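Local coordinates for protein citrate synthase (Metallosphaera sedula, PDB 6ABX) that probably condenses oxaloacetate with acetyl-CoA and water to give citrate and free CoA, a step of the tricarboxylic acid cycle, at residues 93-98 and 121-126; 97-102 and 200-205. One frame throughout, in Å; residues are numbered along the deposited sequence.

Contact 1: residues 93-98 and 121-126; sequences DILRTT and AKIPTI
Leu95 and Thr98 of helix 91-105 meet Ile123 and Ile126 of helix 112-134 in a buried, apolar helix-helix contact inside the mainly helical body of the subunit. The short segments run at 137° to each other with axes 11.0 Å apart, a spacing bridged by side chains alone. Leu95 reaches across with one methyl: CG stands anti to the backbone N (chi1 -173°), carrying the branch toward Ile123, and the next torsion brings CD1 to within 3.9 Å of Ile123 CG2. The two side chains cross at about a right angle, and the same CD1 lies 4.2 Å from CG2 of Ile126. Ile126, the neighbour of Leu95 by CA position, points at the other helix and slides past Thr98 in the opposite sense, its CD1 coming to 3.5 Å from Thr98 OG1 and 3.9 Å from Thr98 CB. That hydroxyl sits between its own N and carbonyl carbon (chi1 57°) and turns back on its helix, where the carbonyl oxygens of Ile94 and Leu95 both lie within hydrogen-bonding distance. Its polarity is thus met locally although an isoleucine methyl covers it. Helix 76-85 packs on Thr98 through Ile78 and Val82, helix 198-209 touches Leu95 through Ile206, and helix 148-157 lines the far flank of helix 112-134 at Pro124.

Contact 2: residues 97-102 and 200-205; sequences TTVSMM and SSVVAG
Val203 of helix 198-209 directs its side chain at Ser100 and Val99 of helix 91-105, two almost antiparallel helices (177°) whose axes come within 9.2 Å. From CB its branches part. CG1 is anti to the backbone N (chi1 169°) and packs on the aliphatic part of Arg96, one turn before Ser100. CG2, anti to the carbonyl carbon, is the branch that enters the contact: it lies against the backbone of Ser100, 3.7 Å from N and 3.8 Å from CA, with Ser100 CB 4.1 Å away. The same methyl also meets Val99 CG1, at 3.9 Å, the two valines sliding past each other in opposite directions. Val99 CG1 also touches Val202 CG1, at 4.0 Å, where those side chains cross at about a right angle. The methyl resting on main chain goes with a close approach here, the CA atoms of Ser100 and Val203 being 6.2 Å apart. Ser100 OG leaves the pair and hydrogen-bonds Thr97 OG1 and Arg96 NE of the second subunit, while Val203 packs on Val203 of that subunit. Two antiparallel helices of one subunit, set side by side against their copies in the other, are characteristic of the helical dimer interface of citrate synthases.

Overall arrangement
Contacts 1 and 2 have centres about 9 Å apart and start from the same helix, 91-105, sharing Thr97 and Thr98. Along the chain the shared helix comes first, then helix 112-134 of contact 1, and much later helix 198-209 of contact 2, so a local pairing and a long-range one meet on one element. The two are joined directly: Met102 CE packs at 3.6 Å on Ile126 CD1, and Ile123 approaches Val99. Both contacts also reach the second subunit, through Arg96, Thr97 and Ser100. Helix 91-105 thereby connects the interior of the subunit to the dimer interface. On the partner helices, the side chains of Ile123 and Val202 each lie about 9 Å from that of Arg332, which binds oxaloacetate.

Contact 1: residues 93-98 and 121-126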
loop_
_atom_site.group_PDB
_atom_site.type_symbol
_atom_site.label_atom_id
_atom_site.label_comp_id
_atom_site.label_asym_id
_atom_site.label_seq_id
_atom_site.Cartn_x
_atom_site.Cartn_y
_atom_site.Cartn_z
ATOM N N ASP A 93 -11.085 -4.861 -3.924
ATOM C CA ASP A 93 -10.775 -3.849 -4.911
ATOM C C ASP A 93 -11.684 -2.641 -4.736
ATOM O O ASP A 93 -11.246 -1.524 -4.888
ATOM C CB ASP A 93 -10.893 -4.353 -6.356
ATOM C CG ASP A 93 -9.868 -5.443 -6.700
ATOM O OD1 ASP A 93 -8.982 -5.712 -5.861
ATOM O OD2 ASP A 93 -9.983 -6.061 -7.811
ATOM N N ILE A 94 -12.973 -2.874 -4.430
ATOM C CA ILE A 94 -13.882 -1.787 -4.228
ATOM C C ILE A 94 -13.447 -0.997 -2.990
ATOM O O ILE A 94 -13.386 0.183 -3.010
ATOM C CB ILE A 94 -15.328 -2.292 -4.101
ATOM C CG1 ILE A 94 -15.798 -2.939 -5.405
ATOM C CG2 ILE A 94 -16.242 -1.145 -3.700
ATOM C CD1 ILE A 94 -17.150 -3.635 -5.285
ATOM N N LEU A 95 -13.127 -1.709 -1.908
ATOM C CA LEU A 95 -12.745 -1.031 -0.682
ATOM C C LEU A 95 -11.417 -0.276 -0.873
ATOM O O LEU A 95 -11.307 0.868 -0.419
ATOM C CB LEU A 95 -12.594 -2.064 0.436
ATOM C CG LEU A 95 -12.350 -1.435 1.813
ATOM C CD1 LEU A 95 -13.563 -0.645 2.246
ATOM C CD2 LEU A 95 -11.959 -2.483 2.859
ATOM N N ARG A 96 -10.450 -0.898 -1.588
ATOM C CA ARG A 96 -9.151 -0.236 -1.898
ATOM C C ARG A 96 -9.458 1.098 -2.594
ATOM O O ARG A 96 -8.922 2.182 -2.248
ATOM C CB ARG A 96 -8.276 -1.160 -2.740
ATOM C CG ARG A 96 -6.860 -0.676 -3.035
ATOM C CD ARG A 96 -6.239 -1.625 -4.051
ATOM N NE ARG A 96 -6.893 -1.638 -5.354
ATOM C CZ ARG A 96 -7.111 -2.675 -6.123
ATOM N NH1 ARG A 96 -6.610 -3.860 -5.805
ATOM N NH2 ARG A 96 -7.765 -2.528 -7.270
ATOM N N THR A 97 -10.314 1.039 -3.618
ATOM C CA THR A 97 -10.601 2.206 -4.457
ATOM C C THR A 97 -11.365 3.295 -3.685
ATOM O O THR A 97 -11.016 4.506 -3.755
ATOM C CB THR A 97 -11.363 1.830 -5.725
ATOM O OG1 THR A 97 -10.675 0.756 -6.370
ATOM C CG2 THR A 97 -11.500 3.057 -6.604
ATOM N N THR A 98 -12.338 2.900 -2.844
ATOM C CA THR A 98 -13.138 3.894 -2.110
ATOM C C THR A 98 -12.358 4.553 -0.970
ATOM O O THR A 98 -12.543 5.728 -0.750
ATOM C CB THR A 98 -14.494 3.326 -1.648
ATOM O OG1 THR A 98 -14.244 2.180 -0.841
ATOM C CG2 THR A 98 -15.360 2.902 -2.811
ATOM N N ALA A 121 -15.459 4.721 10.787
ATOM C CA ALA A 121 -16.878 4.976 10.708
ATOM C C ALA A 121 -17.448 4.607 9.344
ATOM O O ALA A 121 -18.591 4.107 9.257
ATOM C CB ALA A 121 -17.209 6.431 11.033
ATOM N N LYS A 122 -16.734 4.904 8.277
ATOM C CA LYS A 122 -17.306 4.830 6.949
ATOM C C LYS A 122 -17.145 3.476 6.287
ATOM O O LYS A 122 -17.987 3.143 5.462
ATOM C CB LYS A 122 -16.674 5.848 6.015
ATOM C CG LYS A 122 -16.923 7.307 6.415
ATOM C CD LYS A 122 -16.093 8.298 5.657
ATOM C CE LYS A 122 -16.511 9.722 6.015
ATOM N NZ LYS A 122 -15.866 10.738 5.164
ATOM N N ILE A 123 -16.130 2.684 6.659
ATOM C CA ILE A 123 -15.951 1.420 5.974
ATOM C C ILE A 123 -17.212 0.561 6.052
ATOM O O ILE A 123 -17.584 -0.063 5.041
ATOM C CB ILE A 123 -14.645 0.731 6.409
ATOM C CG1 ILE A 123 -13.489 1.496 5.750
ATOM C CG2 ILE A 123 -14.684 -0.728 6.030
ATOM C CD1 ILE A 123 -12.111 1.253 6.324
ATOM N N PRO A 124 -17.860 0.387 7.219
ATOM C CA PRO A 124 -19.093 -0.408 7.271
ATOM C C PRO A 124 -20.176 0.114 6.339
ATOM O O PRO A 124 -20.962 -0.700 5.793
ATOM C CB PRO A 124 -19.565 -0.376 8.733
ATOM C CG PRO A 124 -18.240 -0.085 9.484
ATOM C CD PRO A 124 -17.438 0.803 8.568
ATOM N N THR A 125 -20.241 1.421 6.140
ATOM C CA THR A 125 -21.234 1.974 5.240
ATOM C C THR A 125 -21.001 1.468 3.811
ATOM O O THR A 125 -21.903 1.082 3.104
ATOM C CB THR A 125 -21.222 3.497 5.294
ATOM O OG1 THR A 125 -21.248 3.860 6.683
ATOM C CG2 THR A 125 -22.350 4.125 4.498
ATOM N N ILE A 126 -19.736 1.446 3.418
ATOM C CA ILE A 126 -19.330 0.969 2.068
ATOM C C ILE A 126 -19.635 -0.520 1.944
ATOM O O ILE A 126 -20.221 -0.990 0.947
ATOM C CB ILE A 126 -17.837 1.264 1.829
ATOM C CG1 ILE A 126 -17.584 2.774 1.734
ATOM C CG2 ILE A 126 -17.300 0.523 0.620
ATOM C CD1 ILE A 126 -16.156 3.200 1.866
#

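Contact 2: residues 97-102 and 200-205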
loop_
_atom_site.group_PDB
_atom_site.type_symbol
_atom_site.label_atom_id
_atom_site.label_comp_id
_atom_site.label_asym_id
_atom_site.label_seq_id
_atom_site.Cartn_x
_atom_site.Cartn_y
_atom_site.Cartn_z
ATOM N N THR A 97 -10.314 1.039 -3.618
ATOM C CA THR A 97 -10.601 2.206 -4.457
ATOM C C THR A 97 -11.365 3.295 -3.685
ATOM O O THR A 97 -11.016 4.506 -3.755
ATOM C CB THR A 97 -11.363 1.830 -5.725
ATOM O OG1 THR A 97 -10.675 0.756 -6.370
ATOM C CG2 THR A 97 -11.500 3.057 -6.604
ATOM N N THR A 98 -12.338 2.900 -2.844
ATOM C CA THR A 98 -13.138 3.894 -2.110
ATOM C C THR A 98 -12.358 4.553 -0.970
ATOM O O THR A 98 -12.543 5.728 -0.750
ATOM C CB THR A 98 -14.494 3.326 -1.648
ATOM O OG1 THR A 98 -14.244 2.180 -0.841
ATOM C CG2 THR A 98 -15.360 2.902 -2.811
ATOM N N VAL A 99 -11.487 3.838 -0.240
ATOM C CA VAL A 99 -10.628 4.475 0.728
ATOM C C VAL A 99 -9.640 5.415 0.036
ATOM O O VAL A 99 -9.336 6.486 0.565
ATOM C CB VAL A 99 -9.952 3.444 1.660
ATOM C CG1 VAL A 99 -8.977 4.096 2.644
ATOM C CG2 VAL A 99 -10.999 2.622 2.405
ATOM N N SER A 100 -9.171 5.047 -1.162
ATOM C CA SER A 100 -8.332 5.944 -1.967
ATOM C C SER A 100 -9.089 7.235 -2.297
ATOM O O SER A 100 -8.556 8.338 -2.158
ATOM C CB SER A 100 -7.821 5.238 -3.192
ATOM O OG SER A 100 -6.903 6.077 -3.924
ATOM N N MET A 101 -10.357 7.094 -2.687
ATOM C CA MET A 101 -11.217 8.248 -2.983
ATOM C C MET A 101 -11.468 9.085 -1.733
ATOM O O MET A 101 -11.428 10.302 -1.793
ATOM C CB MET A 101 -12.553 7.835 -3.592
ATOM C CG MET A 101 -12.422 7.221 -4.913
ATOM S SD MET A 101 -13.969 6.407 -5.488
ATOM C CE MET A 101 -15.052 7.814 -5.724
ATOM N N MET A 102 -11.688 8.440 -0.597
ATOM C CA MET A 102 -11.887 9.126 0.647
ATOM C C MET A 102 -10.701 10.053 0.966
ATOM O O MET A 102 -10.887 11.212 1.396
ATOM C CB MET A 102 -12.049 8.060 1.747
ATOM C CG MET A 102 -13.045 8.324 2.770
ATOM S SD MET A 102 -12.860 6.901 3.934
ATOM C CE MET A 102 -13.991 5.730 3.205
ATOM N N SER A 200 -3.170 6.923 2.479
ATOM C CA SER A 200 -2.209 6.152 1.666
ATOM C C SER A 200 -1.762 4.900 2.418
ATOM O O SER A 200 -1.728 3.795 1.853
ATOM C CB SER A 200 -1.020 7.004 1.308
ATOM O OG SER A 200 -1.374 8.021 0.389
ATOM N N SER A 201 -1.480 5.058 3.722
ATOM C CA SER A 201 -1.080 3.874 4.569
ATOM C C SER A 201 -2.157 2.793 4.549
ATOM O O SER A 201 -1.858 1.597 4.318
ATOM C CB SER A 201 -0.755 4.243 6.001
ATOM O OG SER A 201 0.398 5.015 6.003
ATOM N N VAL A 202 -3.390 3.200 4.859
ATOM C CA VAL A 202 -4.488 2.288 4.953
ATOM C C VAL A 202 -4.776 1.641 3.593
ATOM O O VAL A 202 -5.070 0.443 3.548
ATOM C CB VAL A 202 -5.743 2.911 5.576
ATOM C CG1 VAL A 202 -7.010 2.040 5.427
ATOM C CG2 VAL A 202 -5.495 3.243 7.044
ATOM N N VAL A 203 -4.706 2.400 2.495
ATOM C CA VAL A 203 -4.841 1.833 1.164
ATOM C C VAL A 203 -3.817 0.712 0.955
ATOM O O VAL A 203 -4.194 -0.373 0.433
ATOM C CB VAL A 203 -4.764 2.921 0.062
ATOM C CG1 VAL A 203 -4.637 2.324 -1.316
ATOM C CG2 VAL A 203 -5.964 3.857 0.150
ATOM N N ALA A 204 -2.563 0.899 1.383
ATOM C CA ALA A 204 -1.594 -0.158 1.260
ATOM C C ALA A 204 -1.934 -1.337 2.163
ATOM O O ALA A 204 -1.768 -2.477 1.743
ATOM C CB ALA A 204 -0.219 0.355 1.550
ATOM N N GLY A 205 -2.425 -1.079 3.395
ATOM C CA GLY A 205 -2.911 -2.157 4.274
ATOM C C GLY A 205 -3.963 -3.052 3.603
ATOM O O GLY A 205 -3.853 -4.271 3.584
#